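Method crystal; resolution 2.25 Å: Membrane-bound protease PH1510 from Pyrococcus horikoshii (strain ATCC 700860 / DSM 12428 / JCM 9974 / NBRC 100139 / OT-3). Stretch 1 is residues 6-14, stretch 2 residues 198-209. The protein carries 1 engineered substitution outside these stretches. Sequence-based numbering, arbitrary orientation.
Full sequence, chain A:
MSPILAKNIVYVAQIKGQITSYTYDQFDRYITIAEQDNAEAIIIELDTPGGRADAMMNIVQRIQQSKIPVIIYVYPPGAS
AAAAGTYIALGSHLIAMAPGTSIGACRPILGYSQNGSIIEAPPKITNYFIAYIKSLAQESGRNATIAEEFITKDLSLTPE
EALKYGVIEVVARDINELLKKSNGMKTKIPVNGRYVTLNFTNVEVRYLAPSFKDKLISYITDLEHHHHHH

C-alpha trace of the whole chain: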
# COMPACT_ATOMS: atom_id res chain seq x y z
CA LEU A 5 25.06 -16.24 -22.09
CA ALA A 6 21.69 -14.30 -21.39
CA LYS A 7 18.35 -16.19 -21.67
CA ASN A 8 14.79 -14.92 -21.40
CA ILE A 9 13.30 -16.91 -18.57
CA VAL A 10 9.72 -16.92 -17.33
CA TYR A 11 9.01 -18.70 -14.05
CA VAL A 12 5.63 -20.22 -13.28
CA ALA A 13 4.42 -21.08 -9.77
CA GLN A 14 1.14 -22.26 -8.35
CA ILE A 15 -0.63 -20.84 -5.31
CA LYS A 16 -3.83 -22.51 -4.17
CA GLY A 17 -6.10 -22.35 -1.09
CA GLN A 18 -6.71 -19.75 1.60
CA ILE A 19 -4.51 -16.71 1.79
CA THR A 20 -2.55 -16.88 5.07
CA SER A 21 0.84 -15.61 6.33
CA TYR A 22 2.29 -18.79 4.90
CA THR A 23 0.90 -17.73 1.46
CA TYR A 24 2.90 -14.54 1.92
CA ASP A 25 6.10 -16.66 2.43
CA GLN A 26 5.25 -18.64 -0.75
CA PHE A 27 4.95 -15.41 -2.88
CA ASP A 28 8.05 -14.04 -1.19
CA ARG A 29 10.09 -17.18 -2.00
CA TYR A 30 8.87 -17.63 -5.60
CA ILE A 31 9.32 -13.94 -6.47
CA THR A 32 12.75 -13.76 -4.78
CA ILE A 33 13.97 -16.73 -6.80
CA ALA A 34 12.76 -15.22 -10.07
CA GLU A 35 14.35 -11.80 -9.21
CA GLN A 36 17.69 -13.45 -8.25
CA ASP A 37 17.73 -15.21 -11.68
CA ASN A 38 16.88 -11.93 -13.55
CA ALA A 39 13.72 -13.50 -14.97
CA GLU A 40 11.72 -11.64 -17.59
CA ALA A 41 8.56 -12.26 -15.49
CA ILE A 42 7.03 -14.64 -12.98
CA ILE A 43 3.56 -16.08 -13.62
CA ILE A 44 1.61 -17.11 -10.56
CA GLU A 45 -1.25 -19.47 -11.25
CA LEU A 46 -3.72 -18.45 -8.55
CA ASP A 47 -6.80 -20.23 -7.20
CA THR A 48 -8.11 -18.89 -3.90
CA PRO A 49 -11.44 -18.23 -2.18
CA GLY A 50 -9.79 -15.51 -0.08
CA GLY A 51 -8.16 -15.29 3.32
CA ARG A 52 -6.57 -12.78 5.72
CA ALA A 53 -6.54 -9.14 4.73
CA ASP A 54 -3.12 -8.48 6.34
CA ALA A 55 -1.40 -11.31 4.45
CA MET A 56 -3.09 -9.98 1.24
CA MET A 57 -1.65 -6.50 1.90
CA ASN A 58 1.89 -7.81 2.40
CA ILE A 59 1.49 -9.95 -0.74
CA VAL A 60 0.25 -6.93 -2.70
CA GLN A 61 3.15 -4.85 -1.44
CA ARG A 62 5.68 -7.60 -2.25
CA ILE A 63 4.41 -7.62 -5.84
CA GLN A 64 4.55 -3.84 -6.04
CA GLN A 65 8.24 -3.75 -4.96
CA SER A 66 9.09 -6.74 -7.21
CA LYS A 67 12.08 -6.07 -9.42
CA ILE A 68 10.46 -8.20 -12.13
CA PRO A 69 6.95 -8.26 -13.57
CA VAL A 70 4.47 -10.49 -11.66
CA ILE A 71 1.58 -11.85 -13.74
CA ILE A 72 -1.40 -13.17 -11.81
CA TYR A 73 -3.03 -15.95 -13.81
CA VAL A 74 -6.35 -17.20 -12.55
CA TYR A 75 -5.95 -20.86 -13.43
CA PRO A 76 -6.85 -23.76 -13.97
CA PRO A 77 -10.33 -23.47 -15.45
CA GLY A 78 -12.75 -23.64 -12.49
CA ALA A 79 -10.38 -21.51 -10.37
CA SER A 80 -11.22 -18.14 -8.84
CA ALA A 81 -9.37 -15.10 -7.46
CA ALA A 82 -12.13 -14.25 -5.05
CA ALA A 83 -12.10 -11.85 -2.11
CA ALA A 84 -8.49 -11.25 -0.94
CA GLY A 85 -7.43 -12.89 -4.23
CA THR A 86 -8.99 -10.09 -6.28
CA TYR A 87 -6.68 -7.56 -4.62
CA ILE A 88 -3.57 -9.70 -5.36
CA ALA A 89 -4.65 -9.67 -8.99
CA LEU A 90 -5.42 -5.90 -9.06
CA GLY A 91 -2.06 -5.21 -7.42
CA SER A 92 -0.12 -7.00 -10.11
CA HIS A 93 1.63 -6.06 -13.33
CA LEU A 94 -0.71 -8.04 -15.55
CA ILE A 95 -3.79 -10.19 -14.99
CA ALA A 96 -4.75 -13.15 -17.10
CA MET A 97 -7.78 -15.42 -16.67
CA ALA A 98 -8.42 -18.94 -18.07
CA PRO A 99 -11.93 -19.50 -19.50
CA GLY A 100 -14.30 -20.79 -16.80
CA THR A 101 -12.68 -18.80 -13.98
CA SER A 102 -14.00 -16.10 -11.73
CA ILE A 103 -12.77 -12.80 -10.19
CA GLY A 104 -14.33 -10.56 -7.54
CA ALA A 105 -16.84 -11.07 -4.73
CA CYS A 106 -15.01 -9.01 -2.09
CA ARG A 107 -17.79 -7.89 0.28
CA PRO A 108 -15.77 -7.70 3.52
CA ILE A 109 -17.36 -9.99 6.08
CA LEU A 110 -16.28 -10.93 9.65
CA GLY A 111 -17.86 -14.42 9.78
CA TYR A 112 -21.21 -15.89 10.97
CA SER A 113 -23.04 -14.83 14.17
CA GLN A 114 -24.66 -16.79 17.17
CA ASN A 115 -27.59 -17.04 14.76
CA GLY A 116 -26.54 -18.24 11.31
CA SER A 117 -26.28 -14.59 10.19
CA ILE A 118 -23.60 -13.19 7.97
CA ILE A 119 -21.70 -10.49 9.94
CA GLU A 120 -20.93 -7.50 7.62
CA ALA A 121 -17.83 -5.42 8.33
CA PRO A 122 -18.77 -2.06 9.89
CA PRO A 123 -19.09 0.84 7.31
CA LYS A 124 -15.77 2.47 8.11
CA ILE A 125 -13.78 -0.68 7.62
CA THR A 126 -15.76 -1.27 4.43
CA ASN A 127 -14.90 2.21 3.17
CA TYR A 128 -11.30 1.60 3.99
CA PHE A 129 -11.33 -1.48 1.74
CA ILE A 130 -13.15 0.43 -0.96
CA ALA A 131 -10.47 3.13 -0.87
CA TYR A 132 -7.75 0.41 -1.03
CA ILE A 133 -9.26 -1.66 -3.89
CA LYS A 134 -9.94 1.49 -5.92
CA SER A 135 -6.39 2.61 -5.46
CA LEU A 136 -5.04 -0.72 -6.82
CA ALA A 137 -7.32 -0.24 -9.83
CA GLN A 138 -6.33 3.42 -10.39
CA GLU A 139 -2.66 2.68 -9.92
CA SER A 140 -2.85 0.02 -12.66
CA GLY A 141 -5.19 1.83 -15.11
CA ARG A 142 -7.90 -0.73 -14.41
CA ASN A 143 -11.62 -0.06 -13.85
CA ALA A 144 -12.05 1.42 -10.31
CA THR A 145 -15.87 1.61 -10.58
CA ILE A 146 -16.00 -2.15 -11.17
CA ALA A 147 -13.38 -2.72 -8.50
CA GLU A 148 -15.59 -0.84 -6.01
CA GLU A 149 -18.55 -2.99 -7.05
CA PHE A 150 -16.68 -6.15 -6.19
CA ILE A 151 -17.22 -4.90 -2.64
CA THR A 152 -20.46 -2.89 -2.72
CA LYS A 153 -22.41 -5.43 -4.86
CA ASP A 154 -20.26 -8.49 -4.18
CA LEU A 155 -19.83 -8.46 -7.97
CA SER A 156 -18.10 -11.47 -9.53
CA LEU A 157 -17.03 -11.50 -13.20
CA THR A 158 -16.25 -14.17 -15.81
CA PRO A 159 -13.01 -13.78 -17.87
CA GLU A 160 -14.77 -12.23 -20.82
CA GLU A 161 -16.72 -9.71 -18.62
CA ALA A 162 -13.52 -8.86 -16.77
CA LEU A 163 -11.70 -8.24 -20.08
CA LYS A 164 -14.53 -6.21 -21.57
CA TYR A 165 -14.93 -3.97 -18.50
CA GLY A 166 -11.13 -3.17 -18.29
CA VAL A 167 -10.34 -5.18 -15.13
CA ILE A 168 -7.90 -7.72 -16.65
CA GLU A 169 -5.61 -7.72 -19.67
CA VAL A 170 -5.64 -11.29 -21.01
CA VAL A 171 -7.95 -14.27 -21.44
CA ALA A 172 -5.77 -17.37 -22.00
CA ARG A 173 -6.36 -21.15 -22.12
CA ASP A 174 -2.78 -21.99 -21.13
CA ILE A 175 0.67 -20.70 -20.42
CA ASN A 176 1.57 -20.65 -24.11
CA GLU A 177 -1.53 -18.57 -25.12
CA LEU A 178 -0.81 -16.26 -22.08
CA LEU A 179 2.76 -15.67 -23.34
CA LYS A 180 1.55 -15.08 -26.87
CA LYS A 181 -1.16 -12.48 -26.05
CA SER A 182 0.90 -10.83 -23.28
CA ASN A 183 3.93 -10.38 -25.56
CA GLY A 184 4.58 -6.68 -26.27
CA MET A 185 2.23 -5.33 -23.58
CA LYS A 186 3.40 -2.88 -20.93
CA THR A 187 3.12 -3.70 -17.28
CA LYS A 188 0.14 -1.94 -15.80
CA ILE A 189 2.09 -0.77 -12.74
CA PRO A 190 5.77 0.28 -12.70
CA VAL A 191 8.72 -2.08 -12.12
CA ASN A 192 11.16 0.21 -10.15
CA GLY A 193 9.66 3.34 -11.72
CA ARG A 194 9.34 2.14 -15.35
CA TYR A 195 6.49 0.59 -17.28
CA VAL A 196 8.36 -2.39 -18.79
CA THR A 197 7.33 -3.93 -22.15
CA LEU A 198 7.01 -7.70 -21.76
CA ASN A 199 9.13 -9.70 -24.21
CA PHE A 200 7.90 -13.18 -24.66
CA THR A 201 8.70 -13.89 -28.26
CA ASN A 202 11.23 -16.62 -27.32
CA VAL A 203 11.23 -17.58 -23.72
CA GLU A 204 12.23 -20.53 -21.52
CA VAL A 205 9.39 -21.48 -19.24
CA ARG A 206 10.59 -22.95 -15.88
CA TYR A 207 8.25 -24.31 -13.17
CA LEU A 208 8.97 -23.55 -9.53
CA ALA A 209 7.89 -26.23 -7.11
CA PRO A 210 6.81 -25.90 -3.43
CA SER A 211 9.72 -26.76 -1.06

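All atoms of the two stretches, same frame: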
# COMPACT_ATOMS: atom_id res chain seq x y z
N ALA A 6 22.98 -14.77 -21.97
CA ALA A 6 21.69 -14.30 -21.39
C ALA A 6 20.44 -14.92 -22.04
O ALA A 6 20.23 -14.75 -23.24
CB ALA A 6 21.61 -12.77 -21.44
N LYS A 7 19.66 -15.67 -21.25
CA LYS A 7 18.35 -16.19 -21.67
C LYS A 7 17.13 -15.48 -21.04
O LYS A 7 17.22 -14.79 -20.02
CB LYS A 7 18.27 -17.72 -21.44
CG LYS A 7 18.56 -18.25 -20.01
CD LYS A 7 19.91 -18.94 -19.90
CE LYS A 7 20.50 -18.79 -18.48
NZ LYS A 7 21.64 -19.72 -18.17
N ASN A 8 15.99 -15.63 -21.70
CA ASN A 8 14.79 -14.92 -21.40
C ASN A 8 14.00 -15.99 -20.70
O ASN A 8 13.47 -16.90 -21.32
CB ASN A 8 14.17 -14.47 -22.73
CG ASN A 8 13.16 -13.31 -22.59
OD1 ASN A 8 13.06 -12.69 -21.55
ND2 ASN A 8 12.41 -13.04 -23.64
N ILE A 9 13.96 -15.91 -19.38
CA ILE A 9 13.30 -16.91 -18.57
C ILE A 9 11.99 -16.37 -17.96
O ILE A 9 11.97 -15.29 -17.35
CB ILE A 9 14.25 -17.36 -17.44
CG1 ILE A 9 15.42 -18.13 -18.06
CG2 ILE A 9 13.52 -18.25 -16.44
CD1 ILE A 9 16.63 -18.28 -17.16
N VAL A 10 10.93 -17.16 -18.07
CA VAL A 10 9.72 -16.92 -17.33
C VAL A 10 9.49 -18.07 -16.34
O VAL A 10 9.40 -19.23 -16.73
CB VAL A 10 8.49 -16.75 -18.25
CG1 VAL A 10 7.21 -16.60 -17.43
CG2 VAL A 10 8.68 -15.49 -19.09
N TYR A 11 9.38 -17.72 -15.07
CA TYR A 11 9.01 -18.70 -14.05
C TYR A 11 7.51 -18.78 -13.92
O TYR A 11 6.80 -17.82 -14.24
CB TYR A 11 9.67 -18.37 -12.73
CG TYR A 11 11.16 -18.69 -12.73
CD1 TYR A 11 11.61 -20.00 -12.56
CD2 TYR A 11 12.10 -17.69 -12.91
CE1 TYR A 11 12.96 -20.29 -12.53
CE2 TYR A 11 13.46 -17.97 -12.89
CZ TYR A 11 13.88 -19.26 -12.70
OH TYR A 11 15.22 -19.55 -12.69
N VAL A 12 7.04 -19.95 -13.52
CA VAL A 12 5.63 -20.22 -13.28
C VAL A 12 5.55 -20.90 -11.90
O VAL A 12 6.28 -21.86 -11.67
CB VAL A 12 5.02 -21.14 -14.35
CG1 VAL A 12 3.57 -21.46 -14.08
CG2 VAL A 12 5.11 -20.50 -15.74
N ALA A 13 4.70 -20.39 -11.00
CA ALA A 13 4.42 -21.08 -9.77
C ALA A 13 2.93 -21.17 -9.56
O ALA A 13 2.15 -20.52 -10.25
CB ALA A 13 5.08 -20.39 -8.61
N GLN A 14 2.54 -22.00 -8.62
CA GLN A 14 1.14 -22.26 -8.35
C GLN A 14 0.91 -21.86 -6.90
O GLN A 14 1.72 -22.22 -6.03
CB GLN A 14 0.81 -23.71 -8.48
CG GLN A 14 0.95 -24.30 -9.87
CD GLN A 14 0.32 -25.67 -9.98
OE1 GLN A 14 -0.86 -25.79 -10.33
NE2 GLN A 14 1.08 -26.70 -9.66
N LEU A 198 6.73 -6.30 -21.95
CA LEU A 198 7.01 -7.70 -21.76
C LEU A 198 7.50 -8.31 -23.08
O LEU A 198 6.93 -8.06 -24.16
CB LEU A 198 5.77 -8.45 -21.29
CG LEU A 198 5.21 -8.03 -19.93
CD1 LEU A 198 3.84 -8.62 -19.72
CD2 LEU A 198 6.15 -8.44 -18.82
N ASN A 199 8.56 -9.09 -23.01
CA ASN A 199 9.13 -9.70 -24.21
C ASN A 199 9.10 -11.17 -24.09
O ASN A 199 9.90 -11.78 -23.36
CB ASN A 199 10.54 -9.23 -24.41
CG ASN A 199 11.27 -10.02 -25.48
OD1 ASN A 199 10.69 -10.73 -26.30
ND2 ASN A 199 12.58 -9.90 -25.46
N PHE A 200 8.13 -11.75 -24.78
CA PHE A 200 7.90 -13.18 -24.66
C PHE A 200 7.99 -13.89 -25.98
O PHE A 200 7.53 -15.02 -26.13
CB PHE A 200 6.50 -13.45 -24.08
CG PHE A 200 6.30 -13.03 -22.63
CD1 PHE A 200 7.32 -13.15 -21.66
CD2 PHE A 200 5.07 -12.63 -22.23
CE1 PHE A 200 7.07 -12.83 -20.35
CE2 PHE A 200 4.81 -12.30 -20.91
CZ PHE A 200 5.79 -12.40 -19.98
N THR A 201 8.61 -13.27 -26.95
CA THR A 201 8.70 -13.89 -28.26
C THR A 201 9.39 -15.26 -28.21
O THR A 201 8.85 -16.23 -28.70
CB THR A 201 9.42 -12.92 -29.18
OG1 THR A 201 8.73 -11.66 -29.11
CG2 THR A 201 9.45 -13.48 -30.64
N ASN A 202 10.54 -15.34 -27.55
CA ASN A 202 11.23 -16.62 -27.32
C ASN A 202 11.68 -16.69 -25.91
O ASN A 202 12.56 -15.93 -25.49
CB ASN A 202 12.45 -16.72 -28.23
CG ASN A 202 12.04 -16.88 -29.66
OD1 ASN A 202 12.17 -15.98 -30.48
ND2 ASN A 202 11.46 -18.02 -29.96
N VAL A 203 11.05 -17.58 -25.16
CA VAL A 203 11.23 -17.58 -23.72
C VAL A 203 11.32 -19.00 -23.19
O VAL A 203 10.78 -19.88 -23.78
CB VAL A 203 10.11 -16.77 -23.09
CG1 VAL A 203 8.77 -17.30 -23.49
CG2 VAL A 203 10.22 -16.84 -21.60
N GLU A 204 12.13 -19.22 -22.15
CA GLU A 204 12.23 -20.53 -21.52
C GLU A 204 11.35 -20.56 -20.31
O GLU A 204 11.62 -19.88 -19.35
CB GLU A 204 13.67 -20.83 -21.11
CG GLU A 204 14.58 -21.00 -22.33
CD GLU A 204 16.05 -21.18 -21.99
OE1 GLU A 204 16.34 -22.06 -21.13
OE2 GLU A 204 16.89 -20.46 -22.63
N VAL A 205 10.30 -21.35 -20.37
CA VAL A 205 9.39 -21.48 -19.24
C VAL A 205 10.01 -22.44 -18.23
O VAL A 205 10.40 -23.51 -18.61
CB VAL A 205 8.05 -22.03 -19.70
CG1 VAL A 205 7.12 -22.23 -18.51
CG2 VAL A 205 7.43 -21.08 -20.74
N ARG A 206 10.14 -22.05 -16.97
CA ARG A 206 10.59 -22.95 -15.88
C ARG A 206 9.59 -22.97 -14.73
O ARG A 206 9.12 -21.93 -14.31
CB ARG A 206 11.95 -22.51 -15.35
CG ARG A 206 13.06 -22.57 -16.37
CD ARG A 206 14.35 -22.08 -15.73
NE ARG A 206 15.50 -22.24 -16.62
CZ ARG A 206 16.70 -21.71 -16.39
NH1 ARG A 206 17.68 -21.90 -17.26
NH2 ARG A 206 16.93 -20.98 -15.29
N TYR A 207 9.24 -24.15 -14.24
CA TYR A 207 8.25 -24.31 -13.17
C TYR A 207 8.96 -24.30 -11.83
O TYR A 207 9.98 -24.90 -11.69
CB TYR A 207 7.35 -25.55 -13.41
CG TYR A 207 6.38 -25.33 -14.55
CD1 TYR A 207 6.80 -25.41 -15.86
CD2 TYR A 207 5.03 -24.96 -14.32
CE1 TYR A 207 5.93 -25.15 -16.93
CE2 TYR A 207 4.14 -24.72 -15.40
CZ TYR A 207 4.60 -24.80 -16.70
OH TYR A 207 3.80 -24.58 -17.83
N LEU A 208 8.45 -23.53 -10.88
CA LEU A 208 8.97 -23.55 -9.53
C LEU A 208 8.05 -24.40 -8.73
O LEU A 208 6.81 -24.29 -8.86
CB LEU A 208 9.02 -22.16 -8.91
CG LEU A 208 10.00 -21.22 -9.60
CD1 LEU A 208 9.80 -19.84 -9.03
CD2 LEU A 208 11.44 -21.68 -9.42
N ALA A 209 8.64 -25.26 -7.90
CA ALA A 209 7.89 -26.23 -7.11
C ALA A 209 7.89 -25.80 -5.62
O ALA A 209 8.82 -25.13 -5.15
CB ALA A 209 8.47 -27.64 -7.32
O HOH W 1 20.32 -21.72 -16.86
O HOH W 2 12.09 -13.19 -26.83
O HOH W 3 4.54 -24.00 -7.21

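Two segments about 190 residues apart in sequence, 6-14 and 198-209, meet as neighbouring parallel strands in the membrane-bound protease PH1510 and bury 870 Å² between them. Strand 9-14 runs beside the strand that includes residues 204-207; their axes approach to 4.7 Å and their N-to-C directions differ by 29°, the modest twist usual for adjacent strands. Ile9, Val10, Tyr11 and Val12 lie opposite Glu204, Val205, Arg206 and Tyr207, in that order.

Backbone hydrogen bonds fix this register. Glu204 N donates to Asn8 O (2.8 Å), Val10 N to Glu204 O (3.1 Å), Arg206 N to Val10 O (2.9 Å), Val12 N to Arg206 O (3.0 Å) and Leu208 N to Val12 O (2.8 Å). Val10, Val12, Glu204 and Arg206 each use both N and O toward the partner, so each is bonded to two residues that flank its opposite number, the signature of parallel pairing. The same carbonyls also receive CA-H...O contacts, the shortest from Tyr11 CA to Arg206 O (3.2 Å). Beyond the last direct bond, water 3 continues the link, donating to Leu208 O (2.8 Å from the water oxygen) and accepting from Gln14 N (3.2 Å).

Before the strands pair, Asn8 ties the incoming loop down with its amide. Its ND2 donates to Asn199 O (2.8 Å) and, more weakly, to Asn202 O (3.4 Å), two carbonyls of the loop preceding Glu204. Water 2 reinforces this corner: its oxygen accepts from Asn8 ND2 (3.2 Å) and Asn202 N (2.7 Å) and donates to Asn199 OD1 (2.9 Å).

Apolar packing dominates the sheet face that carries Val10, Val12, Val205 and Tyr207. Val10 CG2 reaches Val203 CG2 at a tight 3.2 Å and Phe200 CE1 at 3.4 Å, bringing the loop side chains against the strand. Val12 uses both methyls: CG2 meets Val205 CG1 at 3.8 Å, while CG1 lies 3.6 Å from Tyr207 CE2. Val12 CB also sits over the face of the Tyr207 ring, 4.2 Å from its centroid and 27° off the normal, a CH-pi contact in which an aliphatic C-H faces the pi cloud.

The face bearing Ile9, Tyr11, Glu204 and Arg206 mixes aliphatic and polar contacts. Arg206, in an extended m, t, t conformation through chi3, runs its guanidinium past both Ile9 and Tyr11. Ile9 CD1 lies over one face of the group, 3.3 Å from Arg206 NH2, whereas Tyr11 OH approaches its edge, near the plane where the N-H groups point, and accepts a weak hydrogen bond from Arg206 NH2 (3.4 Å). Water 1 accepts from both Lys7 NZ and Arg206 NH1, at 2.7 Å from each to its oxygen, bridging two cationic side chains that make no direct hydrogen bond to each other. Farther along, Leu208 CD2 packs against Tyr11 CD1 (3.6 Å), and Leu208 CB lies 4.3 Å from Ala13 CB.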